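Local coordinates for protein epoxide hydrolase (Aspergillus niger, PDB 1QO7) that probably hydrolyses epoxides to the corresponding diols as a member of the alpha/beta-hydrolase superfamily, at residues P14-V19 and P83-E88; A106-L111 and P139-V144; G183-G188 and C206-L211; L211-M216 and P344-P349; A237-F242 and C348-S353. The protein carries 2 engineered substitutions. All coordinates share one frame; numbering follows the deposited sequence.

From the N terminus, contact 1 closes a loop of 63 residues, just over half helical, bringing segment 14-19 back onto the edge strand 84-89 of the sheet. Contacts 2 and 3 follow in series, each closing a beta-alpha-beta unit; they touch because strands 107-112 and 184-188 are neighbours, with Pro108 O 2.9 Å from Ile185 N. Contact 4 begins at Leu211, where contact 3 ends, and spans a helix-rich excursion to 344-349. Contact 5 starts within that excursion, at 237-242, and ends on the same stretch, overlapping at Cys348 and Pro349. Their centres are about 7 Å apart, whereas contacts 1 and 5 are about 39 Å apart, centre to centre.

Contact 1: P14-V19 and P83-E88; sequences PNPFTV and PQFTTE
Pro16 and Phe85 form a single backbone bridge, CA to CA 4.5 Å; 14-19 runs at 110° to 84-86, and only this one bridge forms. Two backbone bonds flank it: Phe17 N donates to Gln84 O at 2.9 Å, and Thr86 N donates to Asn15 O at 3.2 Å. Water 1 accepts from Asn15 N and donates to Thr86 O, which also receives a weak bond from Asn15 ND2 at 3.4 Å. Water 2 ties Asn15 O to Thr86 OG1; two waters thus supplement the direct backbone bonds.

Among the side chains Phe17 and Gln84 cover the largest areas. With CG of Phe17 anti to the backbone N (chi1 179°), its ring stands out across the strand, between the side chains of Gln84 and Thr86: CD1 lies 3.6 Å from Thr86 CG2 at an oblique approach, while CD2 presents the ring edge to Gln84 OE1 at 3.7 Å. The Gln84 amide stands nearly upright to the ring, the planes being 83° apart, and the same oxygen also lies against the CG2 methyl of Val19; its hydrogen bond is made outside the contact, to His95 NE2. Phe85 heads away from the crossing, yet its CE2 still meets Pro14 CB at 4.2 Å.

Strand 84-89 is the outermost strand at this side of the sheet within the chain. Its inner neighbour, strand 92-99, is bonded to it through Phe85 and Phe96, while helix 72-79 packs on Val19 through Glu76 and Leu79, leaving 14-19 as a lead-in draped over the sheet edge just before helix 23-35.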
# COMPACT_ATOMS: atom_id res chain seq x y z
N PRO A 14 -10.90 -5.36 39.85
CA PRO A 14 -10.39 -6.34 38.88
C PRO A 14 -11.52 -7.00 38.10
O PRO A 14 -12.47 -7.53 38.68
CB PRO A 14 -9.62 -7.32 39.76
CG PRO A 14 -10.40 -7.28 41.05
CD PRO A 14 -10.66 -5.81 41.23
N ASN A 15 -11.43 -6.95 36.78
CA ASN A 15 -12.41 -7.57 35.89
C ASN A 15 -11.66 -8.61 35.07
O ASN A 15 -11.22 -8.32 33.95
CB ASN A 15 -13.04 -6.54 34.95
CG ASN A 15 -13.88 -5.50 35.68
OD1 ASN A 15 -14.87 -5.84 36.33
ND2 ASN A 15 -13.48 -4.24 35.58
N PRO A 16 -11.49 -9.83 35.60
CA PRO A 16 -10.77 -10.88 34.87
C PRO A 16 -11.29 -11.05 33.46
O PRO A 16 -12.50 -11.00 33.23
CB PRO A 16 -11.01 -12.12 35.73
CG PRO A 16 -11.15 -11.56 37.11
CD PRO A 16 -12.01 -10.34 36.88
N PHE A 17 -10.38 -11.24 32.52
CA PHE A 17 -10.73 -11.42 31.12
C PHE A 17 -10.20 -12.75 30.61
O PHE A 17 -9.12 -13.19 31.01
CB PHE A 17 -10.12 -10.29 30.28
CG PHE A 17 -10.41 -10.40 28.81
CD1 PHE A 17 -11.63 -10.00 28.29
CD2 PHE A 17 -9.46 -10.94 27.94
CE1 PHE A 17 -11.91 -10.12 26.93
CE2 PHE A 17 -9.72 -11.07 26.58
CZ PHE A 17 -10.95 -10.66 26.07
N THR A 18 -10.96 -13.39 29.74
CA THR A 18 -10.58 -14.67 29.16
C THR A 18 -10.91 -14.64 27.67
O THR A 18 -11.98 -14.15 27.29
CB THR A 18 -11.35 -15.85 29.79
OG1 THR A 18 -11.15 -15.84 31.21
CG2 THR A 18 -10.86 -17.17 29.23
N VAL A 19 -10.00 -15.13 26.83
CA VAL A 19 -10.25 -15.16 25.39
C VAL A 19 -11.09 -16.39 25.08
O VAL A 19 -10.73 -17.50 25.46
CB VAL A 19 -8.93 -15.23 24.60
CG1 VAL A 19 -9.23 -15.27 23.10
CG2 VAL A 19 -8.05 -14.03 24.93
N PRO A 83 -2.55 -13.81 33.66
CA PRO A 83 -3.65 -12.97 34.12
C PRO A 83 -3.98 -11.89 33.09
O PRO A 83 -3.08 -11.24 32.57
CB PRO A 83 -3.12 -12.36 35.42
CG PRO A 83 -2.13 -13.38 35.91
CD PRO A 83 -1.43 -13.79 34.63
N GLN A 84 -5.27 -11.72 32.81
CA GLN A 84 -5.72 -10.69 31.87
C GLN A 84 -6.93 -10.00 32.49
O GLN A 84 -7.69 -10.61 33.23
CB GLN A 84 -6.18 -11.30 30.54
CG GLN A 84 -5.13 -12.02 29.75
CD GLN A 84 -5.73 -12.64 28.52
OE1 GLN A 84 -5.90 -11.98 27.49
NE2 GLN A 84 -6.11 -13.92 28.62
N PHE A 85 -7.10 -8.73 32.16
CA PHE A 85 -8.22 -7.95 32.69
C PHE A 85 -8.62 -6.90 31.67
O PHE A 85 -7.94 -6.69 30.68
CB PHE A 85 -7.81 -7.20 33.96
CG PHE A 85 -7.13 -8.05 34.99
CD1 PHE A 85 -5.76 -8.29 34.91
CD2 PHE A 85 -7.85 -8.60 36.05
CE1 PHE A 85 -5.13 -9.08 35.87
CE2 PHE A 85 -7.22 -9.39 37.00
CZ PHE A 85 -5.87 -9.62 36.92
N THR A 86 -9.76 -6.26 31.93
CA THR A 86 -10.19 -5.15 31.10
C THR A 86 -10.67 -4.09 32.07
O THR A 86 -11.10 -4.40 33.18
CB THR A 86 -11.36 -5.50 30.13
OG1 THR A 86 -12.53 -5.86 30.88
CG2 THR A 86 -10.97 -6.62 29.18
N THR A 87 -10.57 -2.83 31.66
CA THR A 87 -11.03 -1.72 32.47
C THR A 87 -11.41 -0.63 31.48
O THR A 87 -10.92 -0.62 30.36
CB THR A 87 -9.92 -1.21 33.43
OG1 THR A 87 -10.49 -0.27 34.36
CG2 THR A 87 -8.79 -0.54 32.66
N GLU A 88 -12.31 0.26 31.89
CA GLU A 88 -12.72 1.33 31.00
C GLU A 88 -12.00 2.62 31.29
O GLU A 88 -11.92 3.06 32.44
CB GLU A 88 -14.23 1.56 31.09
CG GLU A 88 -15.06 0.33 30.78
CD GLU A 88 -16.51 0.67 30.56
OE1 GLU A 88 -17.03 1.54 31.29
OE2 GLU A 88 -17.14 0.07 29.67
O HOH W 1 -9.80 -4.81 35.76
O HOH W 2 -13.02 -8.41 31.60
O HOH W 3 -7.85 -13.88 33.27

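Contact 2: A106-L111 and P139-V144; sequences AVPIAL and PFHLVV
Ile109 reaches Phe140 through an extended arm: CG1 is anti to the carbonyl carbon (chi1 -53°) and chi2 is 178°, which carries CD1 over one face of the Phe140 ring, 4.0 Å from its centroid, a CH-pi contact. Pro139 CB lies over the opposite face, so both faces have a carbon over them, each offset toward the rim, and CD1 of the ring also meets Val107 CB at 3.8 Å. On the other side of the sheet, Ala106 CB sits over the imidazole face of His141, 3.9 Å from the centroid.

Five backbone bonds keep these pairs aligned in parallel, alternating from Val107 N to Pro139 O (3.0 Å), through His141 N to Val107 O, to Leu111 N to Val143 O (2.8 Å). The strand axes are inclined by 20°. Further along, Leu111 CD1 touches Val144 CG2 at 3.9 Å.

These strands and the intervening helix 123-132 form a beta-alpha-beta unit of the alpha/beta-hydrolase sheet. Helix 379-393 covers Ile109 and Phe140 through Val390, helix 123-132 packs on Leu142 through Leu126 and Phe129, and strands 92-99 and 184-188 continue the sheet on either side.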
# COMPACT_ATOMS: atom_id res chain seq x y z
N ALA A 106 7.86 -3.44 44.84
CA ALA A 106 8.03 -3.83 43.44
C ALA A 106 7.93 -2.61 42.52
O ALA A 106 7.09 -1.74 42.72
CB ALA A 106 6.98 -4.86 43.06
N VAL A 107 8.79 -2.56 41.51
CA VAL A 107 8.80 -1.45 40.55
C VAL A 107 7.78 -1.69 39.44
O VAL A 107 7.83 -2.70 38.76
CB VAL A 107 10.18 -1.31 39.87
CG1 VAL A 107 10.17 -0.12 38.92
CG2 VAL A 107 11.27 -1.16 40.92
N PRO A 108 6.84 -0.74 39.25
CA PRO A 108 5.80 -0.85 38.22
C PRO A 108 6.39 -0.59 36.85
O PRO A 108 7.04 0.44 36.63
CB PRO A 108 4.81 0.25 38.60
CG PRO A 108 5.12 0.54 40.07
CD PRO A 108 6.61 0.44 40.10
N ILE A 109 6.15 -1.51 35.91
CA ILE A 109 6.65 -1.36 34.56
C ILE A 109 5.55 -1.67 33.54
O ILE A 109 4.81 -2.64 33.69
CB ILE A 109 7.81 -2.35 34.27
CG1 ILE A 109 8.90 -2.22 35.33
CG2 ILE A 109 8.39 -2.08 32.90
CD1 ILE A 109 10.05 -3.20 35.13
N ALA A 110 5.42 -0.82 32.53
CA ALA A 110 4.44 -1.06 31.47
C ALA A 110 5.27 -1.41 30.23
O ALA A 110 6.18 -0.67 29.88
CB ALA A 110 3.59 0.19 31.22
N LEU A 111 4.95 -2.53 29.59
CA LEU A 111 5.64 -2.99 28.38
C LEU A 111 4.70 -2.67 27.22
O LEU A 111 3.60 -3.21 27.16
CB LEU A 111 5.90 -4.50 28.46
CG LEU A 111 6.67 -5.01 29.68
CD1 LEU A 111 6.78 -6.53 29.64
CD2 LEU A 111 8.05 -4.40 29.69
N PRO A 139 10.33 -8.90 41.62
CA PRO A 139 10.80 -7.52 41.85
C PRO A 139 10.03 -6.41 41.14
O PRO A 139 10.17 -5.24 41.50
CB PRO A 139 12.25 -7.56 41.37
CG PRO A 139 12.59 -9.04 41.33
CD PRO A 139 11.32 -9.65 40.84
N PHE A 140 9.23 -6.78 40.15
CA PHE A 140 8.48 -5.79 39.38
C PHE A 140 7.01 -6.13 39.22
O PHE A 140 6.59 -7.27 39.43
CB PHE A 140 9.06 -5.71 37.95
CG PHE A 140 10.56 -5.62 37.88
CD1 PHE A 140 11.26 -4.78 38.73
CD2 PHE A 140 11.26 -6.35 36.93
CE1 PHE A 140 12.65 -4.66 38.63
CE2 PHE A 140 12.66 -6.25 36.83
CZ PHE A 140 13.35 -5.40 37.68
N HIS A 141 6.23 -5.12 38.84
CA HIS A 141 4.81 -5.30 38.52
C HIS A 141 4.91 -5.16 37.00
O HIS A 141 5.38 -4.13 36.51
CB HIS A 141 3.94 -4.16 39.06
CG HIS A 141 3.68 -4.23 40.53
ND1 HIS A 141 3.09 -5.32 41.13
CD2 HIS A 141 3.88 -3.32 41.51
CE1 HIS A 141 2.94 -5.08 42.42
NE2 HIS A 141 3.41 -3.87 42.68
N LEU A 142 4.51 -6.19 36.25
CA LEU A 142 4.61 -6.12 34.80
C LEU A 142 3.23 -6.00 34.17
O LEU A 142 2.42 -6.92 34.25
CB LEU A 142 5.32 -7.37 34.27
CG LEU A 142 6.74 -7.54 34.83
CD1 LEU A 142 7.22 -8.95 34.63
CD2 LEU A 142 7.67 -6.53 34.16
N VAL A 143 2.98 -4.84 33.55
CA VAL A 143 1.70 -4.58 32.91
C VAL A 143 1.92 -4.52 31.40
O VAL A 143 2.79 -3.79 30.92
CB VAL A 143 1.10 -3.25 33.40
CG1 VAL A 143 -0.28 -3.05 32.80
CG2 VAL A 143 1.03 -3.25 34.94
N VAL A 144 1.13 -5.29 30.65
CA VAL A 144 1.25 -5.34 29.20
C VAL A 144 -0.11 -4.98 28.61
O VAL A 144 -0.95 -5.85 28.38
CB VAL A 144 1.67 -6.75 28.75
CG1 VAL A 144 1.97 -6.76 27.25
CG2 VAL A 144 2.90 -7.20 29.54

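Contact 3: G183-G188 and C206-L211; sequences GYIIQG and CKAVHL
Ile186 CD1 is modelled unusually close to Cys206 SG, 3.2 Å, an approach doubtful in detail. Beside it the Tyr184 ring lies with one face against Cys206 CA, 4.0 Å from the centroid; the sulfur approaches the ring only obliquely. The phenol oxygen is held by Asp172.

Parallel pairing is firm at the far end, where His210 N bonds to Ile186 O at 2.8 Å and Gly188 N to His210 O at 2.9 Å. Gln187, bent at chi2 (-65°), runs alongside His210 and offers an in-plane lone pair of OE1 to ND1 at 3.2 Å; OE1 also accepts from Asn212 ND2, while His210 NE2 bonds to Ser341. Helix 191-202 connects the strands in a beta-alpha-beta unit, and Gly188 begins a sequence consistent with the nucleophile elbow, which carries the predicted nucleophile Asp190.

The fit is looser around Lys207 and Ala208. Lys207 N bonds to Tyr184 O at 2.9 Å, but 206-209 spends three steps where 184-186 spends two, a bulge-like irregularity at Lys207 (psi -25°), and Ala208 N finds no partner in the model. Exposed Lys207 lays its CG against Gly183 CA at 3.8 Å, and its NZ curls back to Asp204 O.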
# COMPACT_ATOMS: atom_id res chain seq x y z
N GLY A 183 4.89 6.54 40.57
CA GLY A 183 5.98 6.24 39.66
C GLY A 183 5.96 4.89 38.96
O GLY A 183 5.61 3.86 39.55
N TYR A 184 6.34 4.90 37.69
CA TYR A 184 6.43 3.68 36.89
C TYR A 184 7.44 3.89 35.78
O TYR A 184 7.83 5.02 35.48
CB TYR A 184 5.06 3.29 36.31
CG TYR A 184 4.45 4.30 35.37
CD1 TYR A 184 4.84 4.38 34.03
CD2 TYR A 184 3.47 5.19 35.81
CE1 TYR A 184 4.29 5.32 33.16
CE2 TYR A 184 2.91 6.14 34.95
CZ TYR A 184 3.32 6.20 33.63
OH TYR A 184 2.80 7.15 32.77
N ILE A 185 7.89 2.79 35.19
CA ILE A 185 8.86 2.84 34.11
C ILE A 185 8.20 2.27 32.86
O ILE A 185 7.26 1.48 32.97
CB ILE A 185 10.12 2.03 34.47
CG1 ILE A 185 10.83 2.71 35.65
CG2 ILE A 185 11.06 1.92 33.26
CD1 ILE A 185 12.12 2.04 36.08
N ILE A 186 8.67 2.68 31.69
CA ILE A 186 8.10 2.18 30.44
C ILE A 186 9.14 1.53 29.55
O ILE A 186 10.28 2.01 29.46
CB ILE A 186 7.44 3.32 29.64
CG1 ILE A 186 6.23 3.83 30.41
CG2 ILE A 186 7.05 2.84 28.25
CD1 ILE A 186 5.91 5.25 30.12
N GLN A 187 8.75 0.44 28.90
CA GLN A 187 9.62 -0.24 27.95
C GLN A 187 8.83 -0.20 26.66
O GLN A 187 7.65 -0.54 26.65
CB GLN A 187 9.86 -1.71 28.36
CG GLN A 187 11.09 -2.35 27.70
CD GLN A 187 10.98 -2.49 26.19
OE1 GLN A 187 11.82 -1.97 25.44
NE2 GLN A 187 9.95 -3.18 25.73
N GLY A 188 9.45 0.25 25.58
CA GLY A 188 8.69 0.31 24.34
C GLY A 188 9.49 0.12 23.07
O GLY A 188 10.66 0.49 22.99
N CYS A 206 5.72 8.97 34.94
CA CYS A 206 6.68 8.15 34.22
C CYS A 206 8.07 8.62 34.67
O CYS A 206 8.47 9.75 34.40
CB CYS A 206 6.51 8.34 32.71
SG CYS A 206 7.71 7.42 31.72
N LYS A 207 8.78 7.76 35.38
CA LYS A 207 10.10 8.10 35.92
C LYS A 207 11.30 7.78 35.04
O LYS A 207 12.35 8.40 35.19
CB LYS A 207 10.29 7.41 37.27
CG LYS A 207 9.19 7.72 38.28
CD LYS A 207 9.05 9.22 38.50
CE LYS A 207 8.01 9.53 39.58
NZ LYS A 207 7.81 10.99 39.75
N ALA A 208 11.16 6.82 34.14
CA ALA A 208 12.26 6.43 33.26
C ALA A 208 11.70 5.69 32.05
O ALA A 208 10.60 5.15 32.11
CB ALA A 208 13.24 5.53 34.00
N VAL A 209 12.48 5.67 30.97
CA VAL A 209 12.05 5.01 29.74
C VAL A 209 13.14 4.19 29.08
O VAL A 209 14.28 4.66 28.94
CB VAL A 209 11.56 6.06 28.71
CG1 VAL A 209 11.13 5.36 27.42
CG2 VAL A 209 10.41 6.88 29.30
N HIS A 210 12.80 2.97 28.69
CA HIS A 210 13.74 2.11 27.99
C HIS A 210 13.12 1.78 26.64
O HIS A 210 12.00 1.29 26.57
CB HIS A 210 14.00 0.82 28.77
CG HIS A 210 14.86 -0.16 28.04
ND1 HIS A 210 14.38 -0.95 27.02
CD2 HIS A 210 16.17 -0.47 28.17
CE1 HIS A 210 15.36 -1.71 26.55
NE2 HIS A 210 16.46 -1.43 27.23
N LEU A 211 13.85 2.06 25.57
CA LEU A 211 13.34 1.81 24.22
C LEU A 211 14.28 0.91 23.42
O LEU A 211 15.46 0.79 23.75
CB LEU A 211 13.21 3.13 23.47
CG LEU A 211 12.48 4.29 24.15
CD1 LEU A 211 12.57 5.53 23.27
CD2 LEU A 211 11.02 3.91 24.39

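Contact 4: L211-M216 and P344-P349; sequences LNLCAM and PKDLCP
Asn212 and Asp346 meet oxygen to oxygen: the Asn212 backbone O lies 3.0 Å from Asp346 OD2, two acceptors that are not hydrogen-bonded. Asp346 reaches this point with CG anti to its backbone N (chi1 -158°), which aims the carboxylate at the loop 211-216. The two side chains cross at about a right angle, although the amide and carboxylate planes are only 26° apart. The other carboxylate oxygen, OD1, bonds to ND1 of His372, the predicted proton donor, and also accepts from Leu347 N on its anti side; the His372 pairing is consistent with Asp346 being the acid of the charge-relay triad seen in alpha/beta hydrolases.

Water carries the polar links. Water 5 accepts from Cys214 N at 2.8 Å and donates to Cys348 O at 2.7 Å, bridging the two backbones. Water 4 lies 3.1 Å from Asp346 OD2, and its bond to Asn212 OD1 is weak; not all of its possible bonds can be made at once. The amide nitrogen of Asn212 is engaged by Gln187.

Apolar contacts are sparse and long: Leu213 CD1 stands 4.5 Å from Cys348 CB, and Ala215 CA meets the same CB at 4.4 Å. Leu213 CD1 is also a methyl beside a carboxylate oxygen, Asp346 OD2, at 4.1 Å. Its side chain is about 5 Å from that of the predicted nucleophile Asp190.

Both loops leave adjacent parallel strands, 206-211 and 337-342. Helix 191-202 backs the first through Ser193 and Arg197, and helix 230-245 packs on the second, placing Met239 and Phe242 against Cys348.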
# COMPACT_ATOMS: atom_id res chain seq x y z
N LEU A 211 13.85 2.06 25.57
CA LEU A 211 13.34 1.81 24.22
C LEU A 211 14.28 0.91 23.42
O LEU A 211 15.46 0.79 23.75
CB LEU A 211 13.21 3.13 23.47
CG LEU A 211 12.48 4.29 24.15
CD1 LEU A 211 12.57 5.53 23.27
CD2 LEU A 211 11.02 3.91 24.39
N ASN A 212 13.74 0.26 22.39
CA ASN A 212 14.57 -0.55 21.52
C ASN A 212 14.38 -0.11 20.06
O ASN A 212 14.70 -0.83 19.12
CB ASN A 212 14.35 -2.07 21.73
CG ASN A 212 12.94 -2.52 21.44
OD1 ASN A 212 12.65 -3.06 20.37
ND2 ASN A 212 12.05 -2.33 22.41
N LEU A 213 13.85 1.10 19.90
CA LEU A 213 13.66 1.73 18.59
C LEU A 213 13.76 3.24 18.76
O LEU A 213 13.10 3.82 19.63
CB LEU A 213 12.29 1.40 17.98
CG LEU A 213 12.03 2.17 16.67
CD1 LEU A 213 12.95 1.63 15.59
CD2 LEU A 213 10.59 2.04 16.24
N CYS A 214 14.59 3.87 17.95
CA CYS A 214 14.75 5.32 17.99
C CYS A 214 14.81 5.83 16.56
O CYS A 214 15.88 6.15 16.05
CB CYS A 214 16.03 5.70 18.74
SG CYS A 214 16.16 7.46 19.18
N ALA A 215 13.64 5.89 15.92
CA ALA A 215 13.55 6.37 14.54
C ALA A 215 13.94 7.84 14.51
O ALA A 215 13.32 8.67 15.18
CB ALA A 215 12.13 6.19 14.03
N MET A 216 14.97 8.17 13.73
CA MET A 216 15.43 9.55 13.63
C MET A 216 16.33 9.76 12.43
O MET A 216 16.79 8.81 11.80
CB MET A 216 16.20 9.93 14.90
CG MET A 216 17.51 9.16 15.06
SD MET A 216 18.37 9.57 16.59
CE MET A 216 18.80 11.30 16.24
N PRO A 344 20.73 -5.16 15.95
CA PRO A 344 21.19 -4.91 14.58
C PRO A 344 20.19 -5.03 13.43
O PRO A 344 20.26 -4.26 12.48
CB PRO A 344 22.37 -5.87 14.43
CG PRO A 344 21.97 -7.02 15.30
CD PRO A 344 21.45 -6.32 16.53
N LYS A 345 19.27 -5.98 13.52
CA LYS A 345 18.32 -6.16 12.44
C LYS A 345 17.01 -5.38 12.59
O LYS A 345 16.05 -5.65 11.87
CB LYS A 345 18.02 -7.65 12.23
CG LYS A 345 19.24 -8.46 11.83
CD LYS A 345 19.84 -7.94 10.55
CE LYS A 345 21.04 -8.77 10.12
NZ LYS A 345 21.64 -8.22 8.87
N ASP A 346 16.96 -4.43 13.52
CA ASP A 346 15.73 -3.66 13.66
C ASP A 346 15.65 -2.74 12.45
O ASP A 346 16.61 -2.62 11.69
CB ASP A 346 15.69 -2.84 14.96
CG ASP A 346 14.27 -2.48 15.37
OD1 ASP A 346 13.37 -2.48 14.50
OD2 ASP A 346 14.03 -2.19 16.57
N LEU A 347 14.51 -2.09 12.28
CA LEU A 347 14.26 -1.22 11.13
C LEU A 347 15.19 -0.02 10.94
O LEU A 347 15.64 0.23 9.82
CB LEU A 347 12.82 -0.73 11.18
CG LEU A 347 11.79 -1.84 11.46
CD1 LEU A 347 10.39 -1.26 11.47
CD2 LEU A 347 11.93 -2.91 10.39
N CYS A 348 15.45 0.72 12.01
CA CYS A 348 16.30 1.90 11.92
C CYS A 348 17.46 1.83 12.91
O CYS A 348 17.45 2.49 13.95
CB CYS A 348 15.44 3.15 12.18
SG CYS A 348 13.98 3.26 11.10
N PRO A 349 18.48 1.03 12.59
CA PRO A 349 19.66 0.86 13.44
C PRO A 349 20.63 2.04 13.44
O PRO A 349 21.65 2.01 12.76
CB PRO A 349 20.29 -0.42 12.90
CG PRO A 349 20.01 -0.31 11.44
CD PRO A 349 18.57 0.17 11.39
O HOH W 4 11.14 -1.65 17.57
O HOH W 5 16.42 2.38 16.44

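Contact 5: A237-F242 and C348-S353; sequences ARMEKF and CPVPRS
Helix 230-245 belongs to the long excursion between strands 206-211 and 337-342, where epoxide hydrolases carry their helical cap, and rests on the loop leading into helix 352-355. Met239 meets that loop most extensively. Its CG is anti to the backbone N (chi1 178°) and the chain turns at chi3 (80°), so that SD lies 3.6 Å from Cys348 CB and 3.3 Å from Val350 CG1, the latter an unusually short approach of which little should be made.

One turn further along, Phe242 CD2 touches Cys348 SG at 3.8 Å, an oblique sulfur-aromatic contact. The side chain of Phe242 is about 7 Å from those of the predicted catalytic residues Asp190 and His372. One turn before Phe242, the bend of Arg238 at chi3 (-66°) brings NH2 to 3.8 Å from Pro349 CG; NH2 is anchored by a hydrogen bond to Pro344 O.

Pro349 is the centre of an inverse gamma turn, spanned by a weak bond from Val350 N to Cys348 O. At this turn Cys348, Pro349 and Val350 each present a side chain to the helix.

Beyond it Pro351 takes the N-cap position of helix 352-355, whose Trp354 packs on Met239; Phe242 continues onto Leu247 toward the C-terminal end of helix 230-245.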
# COMPACT_ATOMS: atom_id res chain seq x y z
N ALA A 237 22.91 2.60 6.55
CA ALA A 237 22.56 2.20 5.19
C ALA A 237 21.27 1.39 5.24
O ALA A 237 20.38 1.58 4.40
CB ALA A 237 23.68 1.36 4.59
N ARG A 238 21.16 0.49 6.21
CA ARG A 238 19.96 -0.33 6.35
C ARG A 238 18.77 0.57 6.66
O ARG A 238 17.67 0.33 6.17
CB ARG A 238 20.14 -1.38 7.45
CG ARG A 238 21.18 -2.45 7.14
CD ARG A 238 21.00 -3.69 8.01
NE ARG A 238 21.24 -3.44 9.43
CZ ARG A 238 22.45 -3.27 9.96
NH1 ARG A 238 23.53 -3.32 9.20
NH2 ARG A 238 22.57 -3.05 11.27
N MET A 239 18.99 1.60 7.47
CA MET A 239 17.89 2.50 7.79
C MET A 239 17.43 3.26 6.56
O MET A 239 16.23 3.46 6.34
CB MET A 239 18.30 3.49 8.88
CG MET A 239 17.19 4.47 9.23
SD MET A 239 17.57 5.53 10.62
CE MET A 239 18.62 6.78 9.81
N GLU A 240 18.39 3.70 5.74
CA GLU A 240 18.04 4.44 4.54
C GLU A 240 17.27 3.57 3.56
O GLU A 240 16.38 4.06 2.86
CB GLU A 240 19.29 5.01 3.87
CG GLU A 240 19.69 6.37 4.41
CD GLU A 240 18.59 7.42 4.21
OE1 GLU A 240 18.19 7.65 3.05
OE2 GLU A 240 18.14 8.00 5.22
N LYS A 241 17.60 2.28 3.50
CA LYS A 241 16.92 1.36 2.60
C LYS A 241 15.48 1.18 3.09
O LYS A 241 14.55 1.13 2.29
CB LYS A 241 17.62 -0.00 2.57
CG LYS A 241 17.09 -0.94 1.48
CD LYS A 241 17.67 -2.35 1.62
CE LYS A 241 17.44 -3.18 0.37
NZ LYS A 241 16.01 -3.23 -0.04
N PHE A 242 15.31 1.07 4.40
CA PHE A 242 13.97 0.92 4.96
C PHE A 242 13.12 2.16 4.66
O PHE A 242 11.96 2.06 4.26
CB PHE A 242 14.03 0.72 6.47
CG PHE A 242 12.68 0.74 7.15
CD1 PHE A 242 11.76 -0.28 6.93
CD2 PHE A 242 12.33 1.79 7.99
CE1 PHE A 242 10.51 -0.26 7.54
CE2 PHE A 242 11.08 1.82 8.60
CZ PHE A 242 10.17 0.80 8.38
N CYS A 348 15.45 0.72 12.01
CA CYS A 348 16.30 1.90 11.92
C CYS A 348 17.46 1.83 12.91
O CYS A 348 17.45 2.49 13.95
CB CYS A 348 15.44 3.15 12.18
SG CYS A 348 13.98 3.26 11.10
N PRO A 349 18.48 1.03 12.59
CA PRO A 349 19.66 0.86 13.44
C PRO A 349 20.63 2.04 13.44
O PRO A 349 21.65 2.01 12.76
CB PRO A 349 20.29 -0.42 12.90
CG PRO A 349 20.01 -0.31 11.44
CD PRO A 349 18.57 0.17 11.39
N VAL A 350 20.29 3.08 14.20
CA VAL A 350 21.13 4.26 14.30
C VAL A 350 22.14 4.09 15.42
O VAL A 350 21.91 3.33 16.37
CB VAL A 350 20.28 5.52 14.56
CG1 VAL A 350 19.33 5.75 13.40
CG2 VAL A 350 19.51 5.35 15.86
N PRO A 351 23.28 4.80 15.34
CA PRO A 351 24.34 4.73 16.35
C PRO A 351 24.02 5.37 17.70
O PRO A 351 23.18 6.25 17.80
CB PRO A 351 25.52 5.40 15.65
CG PRO A 351 24.85 6.44 14.82
CD PRO A 351 23.68 5.68 14.23
N ARG A 352 24.73 4.92 18.73
CA ARG A 352 24.54 5.43 20.08
C ARG A 352 24.71 6.95 20.16
O ARG A 352 23.96 7.62 20.88
CB ARG A 352 25.54 4.76 21.02
CG ARG A 352 25.49 5.29 22.44
CD ARG A 352 26.43 4.50 23.35
NE ARG A 352 26.33 4.95 24.73
CZ ARG A 352 26.88 4.30 25.76
NH1 ARG A 352 27.55 3.18 25.56
NH2 ARG A 352 26.74 4.78 26.99
N SER A 353 25.68 7.49 19.43
CA SER A 353 25.94 8.92 19.44
C SER A 353 24.72 9.73 18.99
O SER A 353 24.51 10.85 19.46
CB SER A 353 27.14 9.26 18.56
OG SER A 353 26.93 8.88 17.21